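Local structure of tryptophan synthase alpha chain (Pyrococcus furiosus, 1GEQ) at residues D4-Y10 with N215-G220; T156-L162 with N192-F198. The protein catalyses, as the alpha subunit of tryptophan synthase, the aldol cleavage of indoleglycerol phosphate to indole and glyceraldehyde 3-phosphate. All blocks are in the same frame, centred on the assembly; numbering follows the deposited sequence.

Both contacts are parallel strand pairs in the wall of one (βα)8 (TIM) barrel, and both are largely buried. Contact 1 joins the first strand to the last and closes the barrel; contact 2 joins the sixth strand to the seventh, about 10 Å away between centres. Strands 194-197 and 216-219 are neighbours: V218 N lies 2.8 Å from V196 O, and N215 OD1 lies 2.8 Å from V194 N. Mostly aliphatic packing in contact 1, with Y10 at its C-terminal end, contrasts with F159 and Y161 inside the barrel in contact 2. Polar side chains meet at the N-terminal ends, where D4 of contact 1 is salt-bridged to K193 of contact 2; contact 2 adds a bridging water.

Contact 1 (D4-Y10 with N215-G220)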
ATOM      1  N   ASP A   4     -11.158  11.333   3.632  1.00 20.38           N
ATOM      2  CA  ASP A   4     -12.030  10.271   4.120  1.00 21.84           C
ATOM      3  C   ASP A   4     -12.856   9.743   2.953  1.00 20.78           C
ATOM      4  O   ASP A   4     -13.298  10.517   2.087  1.00 20.61           O
ATOM      5  CB  ASP A   4     -12.967  10.796   5.221  1.00 19.99           C
ATOM      6  CG  ASP A   4     -12.287  10.874   6.578  1.00 20.04           C
ATOM      7  OD1 ASP A   4     -12.856  11.498   7.499  1.00 19.60           O
ATOM      8  OD2 ASP A   4     -11.180  10.312   6.728  1.00 19.95           O
ATOM      9  N   GLY A   5     -13.049   8.423   2.936  1.00 18.56           N
ATOM     10  CA  GLY A   5     -13.821   7.784   1.888  1.00 17.86           C
ATOM     11  C   GLY A   5     -13.012   7.452   0.644  1.00 19.98           C
ATOM     12  O   GLY A   5     -13.563   7.051  -0.381  1.00 21.15           O
ATOM     13  N   SER A   6     -11.696   7.607   0.741  1.00 21.18           N
ATOM     14  CA  SER A   6     -10.802   7.360  -0.378  1.00 21.69           C
ATOM     15  C   SER A   6     -10.567   5.905  -0.764  1.00 21.78           C
ATOM     16  O   SER A   6     -10.537   5.002   0.083  1.00 17.88           O
ATOM     17  CB  SER A   6      -9.432   7.995  -0.099  1.00 23.80           C
ATOM     18  OG  SER A   6      -9.491   9.406  -0.126  1.00 29.39           O
ATOM     19  N   LEU A   7     -10.392   5.700  -2.066  1.00 20.82           N
ATOM     20  CA  LEU A   7     -10.075   4.382  -2.583  1.00 21.20           C
ATOM     21  C   LEU A   7      -8.571   4.513  -2.762  1.00 20.07           C
ATOM     22  O   LEU A   7      -8.084   5.527  -3.277  1.00 19.47           O
ATOM     23  CB  LEU A   7     -10.764   4.132  -3.927  1.00 24.90           C
ATOM     24  CG  LEU A   7     -11.261   2.700  -4.110  1.00 29.84           C
ATOM     25  CD1 LEU A   7     -12.368   2.436  -3.102  1.00 33.17           C
ATOM     26  CD2 LEU A   7     -11.777   2.489  -5.527  1.00 32.98           C
ATOM     27  N   ILE A   8      -7.832   3.497  -2.324  1.00 18.14           N
ATOM     28  CA  ILE A   8      -6.380   3.524  -2.400  1.00 17.09           C
ATOM     29  C   ILE A   8      -5.883   2.327  -3.194  1.00 20.70           C
ATOM     30  O   ILE A   8      -5.828   1.214  -2.682  1.00 17.32           O
ATOM     31  CB  ILE A   8      -5.776   3.478  -0.975  1.00 18.00           C
ATOM     32  CG1 ILE A   8      -6.323   4.655  -0.155  1.00 18.26           C
ATOM     33  CG2 ILE A   8      -4.250   3.484  -1.038  1.00 19.10           C
ATOM     34  CD1 ILE A   8      -6.116   4.506   1.343  1.00 18.73           C
ATOM     35  N   PRO A   9      -5.520   2.547  -4.468  1.00 22.39           N
ATOM     36  CA  PRO A   9      -5.033   1.421  -5.266  1.00 21.52           C
ATOM     37  C   PRO A   9      -3.654   0.952  -4.810  1.00 22.01           C
ATOM     38  O   PRO A   9      -2.837   1.752  -4.335  1.00 21.85           O
ATOM     39  CB  PRO A   9      -4.979   1.992  -6.690  1.00 21.55           C
ATOM     40  CG  PRO A   9      -5.914   3.206  -6.654  1.00 23.45           C
ATOM     41  CD  PRO A   9      -5.650   3.768  -5.280  1.00 22.05           C
ATOM     42  N   TYR A  10      -3.414  -0.351  -4.926  1.00 20.29           N
ATOM     43  CA  TYR A  10      -2.107  -0.918  -4.622  1.00 20.13           C
ATOM     44  C   TYR A  10      -1.676  -1.549  -5.945  1.00 19.13           C
ATOM     45  O   TYR A  10      -2.478  -2.222  -6.596  1.00 19.90           O
ATOM     46  CB  TYR A  10      -2.162  -2.034  -3.572  1.00 19.18           C
ATOM     47  CG  TYR A  10      -0.910  -2.895  -3.631  1.00 20.89           C
ATOM     48  CD1 TYR A  10       0.241  -2.544  -2.923  1.00 21.46           C
ATOM     49  CD2 TYR A  10      -0.837  -3.984  -4.513  1.00 21.74           C
ATOM     50  CE1 TYR A  10       1.439  -3.244  -3.098  1.00 19.52           C
ATOM     51  CE2 TYR A  10       0.352  -4.684  -4.697  1.00 20.89           C
ATOM     52  CZ  TYR A  10       1.488  -4.307  -3.994  1.00 23.52           C
ATOM     53  OH  TYR A  10       2.678  -4.974  -4.220  1.00 22.25           O
ATOM     54  N   ASN A 215     -11.420   4.904   7.088  1.00 14.93           N
ATOM     55  CA  ASN A 215     -11.196   6.202   6.459  1.00 16.11           C
ATOM     56  C   ASN A 215     -10.831   5.987   4.998  1.00 17.31           C
ATOM     57  O   ASN A 215     -11.144   6.816   4.138  1.00 16.46           O
ATOM     58  CB  ASN A 215     -10.068   6.954   7.163  1.00 14.57           C
ATOM     59  CG  ASN A 215     -10.341   7.158   8.650  1.00 16.70           C
ATOM     60  OD1 ASN A 215      -9.958   6.336   9.480  1.00 15.27           O
ATOM     61  ND2 ASN A 215     -11.014   8.251   8.982  1.00 17.29           N
ATOM     62  N   GLY A 216     -10.191   4.853   4.717  1.00 15.60           N
ATOM     63  CA  GLY A 216      -9.795   4.550   3.351  1.00 16.15           C
ATOM     64  C   GLY A 216      -9.825   3.050   3.097  1.00 16.23           C
ATOM     65  O   GLY A 216      -9.627   2.258   4.013  1.00 14.59           O
ATOM     66  N   VAL A 217     -10.086   2.677   1.848  1.00 17.74           N
ATOM     67  CA  VAL A 217     -10.147   1.273   1.464  1.00 16.72           C
ATOM     68  C   VAL A 217      -9.110   1.003   0.373  1.00 16.99           C
ATOM     69  O   VAL A 217      -9.138   1.616  -0.700  1.00 18.87           O
ATOM     70  CB  VAL A 217     -11.562   0.894   0.945  1.00 21.11           C
ATOM     71  CG1 VAL A 217     -11.620  -0.605   0.593  1.00 21.08           C
ATOM     72  CG2 VAL A 217     -12.613   1.219   2.014  1.00 19.83           C
ATOM     73  N   VAL A 218      -8.168   0.111   0.664  1.00 17.88           N
ATOM     74  CA  VAL A 218      -7.134  -0.238  -0.304  1.00 16.81           C
ATOM     75  C   VAL A 218      -7.700  -1.298  -1.252  1.00 19.26           C
ATOM     76  O   VAL A 218      -8.467  -2.166  -0.839  1.00 18.42           O
ATOM     77  CB  VAL A 218      -5.867  -0.786   0.409  1.00 18.07           C
ATOM     78  CG1 VAL A 218      -4.865  -1.326  -0.617  1.00 18.99           C
ATOM     79  CG2 VAL A 218      -5.215   0.324   1.221  1.00 17.75           C
ATOM     80  N   VAL A 219      -7.355  -1.191  -2.532  1.00 20.15           N
ATOM     81  CA  VAL A 219      -7.814  -2.158  -3.524  1.00 21.25           C
ATOM     82  C   VAL A 219      -6.545  -2.640  -4.214  1.00 20.13           C
ATOM     83  O   VAL A 219      -5.936  -1.917  -5.004  1.00 18.84           O
ATOM     84  CB  VAL A 219      -8.771  -1.520  -4.563  1.00 23.71           C
ATOM     85  CG1 VAL A 219      -9.292  -2.593  -5.529  1.00 23.58           C
ATOM     86  CG2 VAL A 219      -9.957  -0.855  -3.837  1.00 25.29           C
ATOM     87  N   GLY A 220      -6.143  -3.858  -3.882  1.00 18.32           N
ATOM     88  CA  GLY A 220      -4.934  -4.403  -4.450  1.00 20.09           C
ATOM     89  C   GLY A 220      -5.115  -5.660  -5.276  1.00 20.43           C
ATOM     90  O   GLY A 220      -4.999  -5.610  -6.497  1.00 18.15           O
TER
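Strands 6-10 and 216-219 run parallel, 4.5 Å apart at closest approach and at 27° to each other, and their pairing seals the TIM barrel by joining its first strand to its eighth. The backbone bonds alternate in the regular parallel pattern. V217 N donates to S6 O (3.0 Å) and I8 N to V217 O (2.8 Å); V219 N then donates to I8 O (2.9 Å) and Y10 N to V219 O (3.0 Å). I8, V217 and V219 each use both NH and CO across the seam. L7 and P9 turn their backbone bonding the other way, to G33 and E36, so the missing NH of P9 costs nothing here; G216 and V218 bond to strand 194-197.

Ahead of the strands, G5 N donates to N215 O (2.8 Å). N215 ND2 reaches D4 OD2 (3.1 Å), a carboxylate oxygen that also makes a salt bridge with K193, while N215 OD1 accepts from V194 N. The hydroxyl of S6 is bonded to K3 O, and that of Y10 to T12 OG1.

Inside the barrel, I8 CB packs on V218 CG2 at 3.9 Å. The absence of a side chain at G216 leaves room for I8, whose CD1 would collide with a CB there. On the outer face L7 CG meets V219 CG2 at 3.8 Å.

V218, I8 and Y10 touch E36, a proton acceptor of the active site on adjacent strand 35-38, so the seam lies beside the active site. The Y10 ring also reaches I51 and H55 of helix 49-60. Outside, L7 and V219 pack under helix 235-246.

Contact 2 (T156-L162 with N192-F198); sequences TTGFVYL and NKVAVGF
Parallel strands 159-162 and 194-197 pair in register V160-V194, Y161-A195 and L162-V196, with axes 4.7 Å apart at closest and crossing at -23°. V160-L162 and V194-V196 are extended (phi -93 to -124°, psi 113 to 146°); T156 follows a helix, and G158 (-100/-78) breaks the extended run.

Backbone hydrogen bonds alternate: V160 N to K193 O (3.0 Å), A195 N to V160 O (3.0 Å), L162 N to A195 O (2.9 Å), G197 N to L162 O (2.8 Å). At the N-terminal end, one water donates to G158 O (2.8 Å) and accepts from K193 N (3.0 Å).

Outside, L162 (m, t) sets CG 3.4 Å from V194 CG1. Inside, F159 (chi1 p) brings CE1 3.6 Å from A195 CB, and Y161 (chi1 t) brings CE1 3.5 Å from G197 N, where a CB would strike its hydroxyl. N192 CB points toward 156-162, near T156.

In this TIM barrel F159 and Y161 touch catalytic E36 inside, helix 177-189 packs on L162 and V196 outside, and strands 135-140 and 216-219 flank the pair.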
ATOM      1  N   THR A 156       2.852   5.964  14.436  1.00 22.83           N
ATOM      2  CA  THR A 156       2.395   6.263  13.083  1.00 21.96           C
ATOM      3  C   THR A 156       2.177   7.742  12.781  1.00 22.70           C
ATOM      4  O   THR A 156       1.483   8.434  13.521  1.00 19.29           O
ATOM      5  CB  THR A 156       1.076   5.523  12.786  1.00 22.20           C
ATOM      6  OG1 THR A 156       1.291   4.106  12.872  1.00 21.34           O
ATOM      7  CG2 THR A 156       0.563   5.904  11.403  1.00 21.23           C
ATOM      8  N   THR A 157       2.756   8.212  11.675  1.00 21.10           N
ATOM      9  CA  THR A 157       2.579   9.598  11.268  1.00 20.20           C
ATOM     10  C   THR A 157       1.809   9.681   9.947  1.00 21.04           C
ATOM     11  O   THR A 157       1.361  10.760   9.552  1.00 20.95           O
ATOM     12  CB  THR A 157       3.944  10.357  11.139  1.00 22.95           C
ATOM     13  OG1 THR A 157       4.779   9.715  10.168  1.00 21.83           O
ATOM     14  CG2 THR A 157       4.678  10.382  12.490  1.00 23.53           C
ATOM     15  N   GLY A 158       1.647   8.540   9.269  1.00 20.00           N
ATOM     16  CA  GLY A 158       0.917   8.514   8.007  1.00 20.81           C
ATOM     17  C   GLY A 158      -0.509   8.020   8.219  1.00 20.50           C
ATOM     18  O   GLY A 158      -1.454   8.812   8.206  1.00 18.18           O
ATOM     19  N   PHE A 159      -0.662   6.706   8.372  1.00 18.36           N
ATOM     20  CA  PHE A 159      -1.956   6.089   8.667  1.00 17.41           C
ATOM     21  C   PHE A 159      -1.703   4.650   9.087  1.00 16.65           C
ATOM     22  O   PHE A 159      -0.624   4.112   8.856  1.00 15.77           O
ATOM     23  CB  PHE A 159      -2.934   6.164   7.473  1.00 18.72           C
ATOM     24  CG  PHE A 159      -2.480   5.420   6.243  1.00 20.39           C
ATOM     25  CD1 PHE A 159      -2.835   4.088   6.053  1.00 20.17           C
ATOM     26  CD2 PHE A 159      -1.726   6.063   5.259  1.00 20.62           C
ATOM     27  CE1 PHE A 159      -2.451   3.396   4.910  1.00 22.38           C
ATOM     28  CE2 PHE A 159      -1.328   5.374   4.099  1.00 23.98           C
ATOM     29  CZ  PHE A 159      -1.694   4.035   3.927  1.00 22.25           C
ATOM     30  N   VAL A 160      -2.681   4.046   9.745  1.00 17.39           N
ATOM     31  CA  VAL A 160      -2.562   2.671  10.190  1.00 16.49           C
ATOM     32  C   VAL A 160      -3.198   1.781   9.131  1.00 17.91           C
ATOM     33  O   VAL A 160      -4.335   2.008   8.716  1.00 18.06           O
ATOM     34  CB  VAL A 160      -3.276   2.464  11.545  1.00 16.19           C
ATOM     35  CG1 VAL A 160      -3.252   0.997  11.927  1.00 15.76           C
ATOM     36  CG2 VAL A 160      -2.581   3.309  12.619  1.00 19.16           C
ATOM     37  N   TYR A 161      -2.461   0.771   8.691  1.00 14.27           N
ATOM     38  CA  TYR A 161      -2.973  -0.119   7.662  1.00 15.60           C
ATOM     39  C   TYR A 161      -3.401  -1.465   8.255  1.00 16.11           C
ATOM     40  O   TYR A 161      -2.582  -2.225   8.755  1.00 17.34           O
ATOM     41  CB  TYR A 161      -1.897  -0.300   6.583  1.00 16.04           C
ATOM     42  CG  TYR A 161      -2.287  -1.151   5.393  1.00 18.94           C
ATOM     43  CD1 TYR A 161      -3.590  -1.155   4.901  1.00 21.12           C
ATOM     44  CD2 TYR A 161      -1.329  -1.906   4.716  1.00 24.31           C
ATOM     45  CE1 TYR A 161      -3.927  -1.890   3.757  1.00 19.82           C
ATOM     46  CE2 TYR A 161      -1.658  -2.639   3.571  1.00 22.89           C
ATOM     47  CZ  TYR A 161      -2.955  -2.624   3.104  1.00 22.07           C
ATOM     48  OH  TYR A 161      -3.273  -3.369   1.993  1.00 22.58           O
ATOM     49  N   LEU A 162      -4.700  -1.730   8.208  1.00 15.77           N
ATOM     50  CA  LEU A 162      -5.259  -2.973   8.735  1.00 16.36           C
ATOM     51  C   LEU A 162      -5.347  -3.992   7.601  1.00 18.80           C
ATOM     52  O   LEU A 162      -5.880  -3.694   6.531  1.00 18.97           O
ATOM     53  CB  LEU A 162      -6.667  -2.734   9.296  1.00 16.09           C
ATOM     54  CG  LEU A 162      -6.837  -1.621  10.338  1.00 17.80           C
ATOM     55  CD1 LEU A 162      -8.255  -1.678  10.922  1.00 19.48           C
ATOM     56  CD2 LEU A 162      -5.812  -1.778  11.422  1.00 19.27           C
ATOM     57  N   ASN A 192      -4.909   8.162  14.467  1.00 19.14           N
ATOM     58  CA  ASN A 192      -4.550   8.239  13.047  1.00 18.54           C
ATOM     59  C   ASN A 192      -5.682   7.684  12.194  1.00 18.54           C
ATOM     60  O   ASN A 192      -6.514   6.921  12.677  1.00 19.04           O
ATOM     61  CB  ASN A 192      -3.299   7.410  12.747  1.00 22.45           C
ATOM     62  CG  ASN A 192      -2.022   8.142  13.060  1.00 20.08           C
ATOM     63  OD1 ASN A 192      -1.366   7.872  14.070  1.00 25.37           O
ATOM     64  ND2 ASN A 192      -1.658   9.077  12.199  1.00 21.31           N
ATOM     65  N   LYS A 193      -5.727   8.085  10.927  1.00 17.29           N
ATOM     66  CA  LYS A 193      -6.745   7.560  10.031  1.00 16.00           C
ATOM     67  C   LYS A 193      -6.373   6.099   9.800  1.00 14.76           C
ATOM     68  O   LYS A 193      -5.216   5.714   9.980  1.00 13.68           O
ATOM     69  CB  LYS A 193      -6.752   8.308   8.697  1.00 16.12           C
ATOM     70  CG  LYS A 193      -7.226   9.757   8.814  1.00 21.98           C
ATOM     71  CD  LYS A 193      -7.532  10.335   7.439  1.00 20.90           C
ATOM     72  CE  LYS A 193      -8.184  11.720   7.553  1.00 21.58           C
ATOM     73  NZ  LYS A 193      -8.896  12.090   6.292  1.00 18.10           N
ATOM     74  N   VAL A 194      -7.351   5.297   9.410  1.00 15.77           N
ATOM     75  CA  VAL A 194      -7.123   3.878   9.172  1.00 18.92           C
ATOM     76  C   VAL A 194      -7.555   3.506   7.762  1.00 18.91           C
ATOM     77  O   VAL A 194      -8.596   3.959   7.288  1.00 19.61           O
ATOM     78  CB  VAL A 194      -7.938   3.002  10.178  1.00 19.16           C
ATOM     79  CG1 VAL A 194      -7.828   1.538   9.808  1.00 23.28           C
ATOM     80  CG2 VAL A 194      -7.435   3.230  11.595  1.00 19.83           C
ATOM     81  N   ALA A 195      -6.745   2.689   7.097  1.00 16.28           N
ATOM     82  CA  ALA A 195      -7.071   2.210   5.762  1.00 18.39           C
ATOM     83  C   ALA A 195      -7.100   0.690   5.919  1.00 17.15           C
ATOM     84  O   ALA A 195      -6.342   0.134   6.731  1.00 19.46           O
ATOM     85  CB  ALA A 195      -5.986   2.628   4.758  1.00 18.73           C
ATOM     86  N   VAL A 196      -7.977   0.023   5.183  1.00 15.83           N
ATOM     87  CA  VAL A 196      -8.079  -1.431   5.282  1.00 15.43           C
ATOM     88  C   VAL A 196      -7.796  -2.126   3.950  1.00 15.73           C
ATOM     89  O   VAL A 196      -8.185  -1.643   2.886  1.00 15.14           O
ATOM     90  CB  VAL A 196      -9.489  -1.867   5.747  1.00 15.08           C
ATOM     91  CG1 VAL A 196      -9.792  -1.290   7.132  1.00 14.65           C
ATOM     92  CG2 VAL A 196     -10.542  -1.395   4.727  1.00 14.11           C
ATOM     93  N   GLY A 197      -7.098  -3.257   4.036  1.00 17.21           N
ATOM     94  CA  GLY A 197      -6.783  -4.051   2.859  1.00 17.22           C
ATOM     95  C   GLY A 197      -7.271  -5.436   3.216  1.00 17.68           C
ATOM     96  O   GLY A 197      -6.504  -6.279   3.692  1.00 18.92           O
ATOM     97  N   PHE A 198      -8.568  -5.653   3.025  1.00 15.41           N
ATOM     98  CA  PHE A 198      -9.193  -6.915   3.373  1.00 19.86           C
ATOM     99  C   PHE A 198      -9.558  -7.792   2.178  1.00 21.31           C
ATOM    100  O   PHE A 198     -10.337  -8.732   2.324  1.00 22.79           O
ATOM    101  CB  PHE A 198     -10.456  -6.640   4.196  1.00 17.52           C
ATOM    102  CG  PHE A 198     -10.201  -5.997   5.548  1.00 15.94           C
ATOM    103  CD1 PHE A 198     -11.246  -5.387   6.236  1.00 17.97           C
ATOM    104  CD2 PHE A 198      -8.950  -6.061   6.158  1.00 17.47           C
ATOM    105  CE1 PHE A 198     -11.052  -4.861   7.514  1.00 19.53           C
ATOM    106  CE2 PHE A 198      -8.745  -5.539   7.428  1.00 16.30           C
ATOM    107  CZ  PHE A 198      -9.799  -4.936   8.111  1.00 21.50           C
TER
HETATM  108  O   HOH W   1      -3.369   9.720   9.985  1.00 24.73           O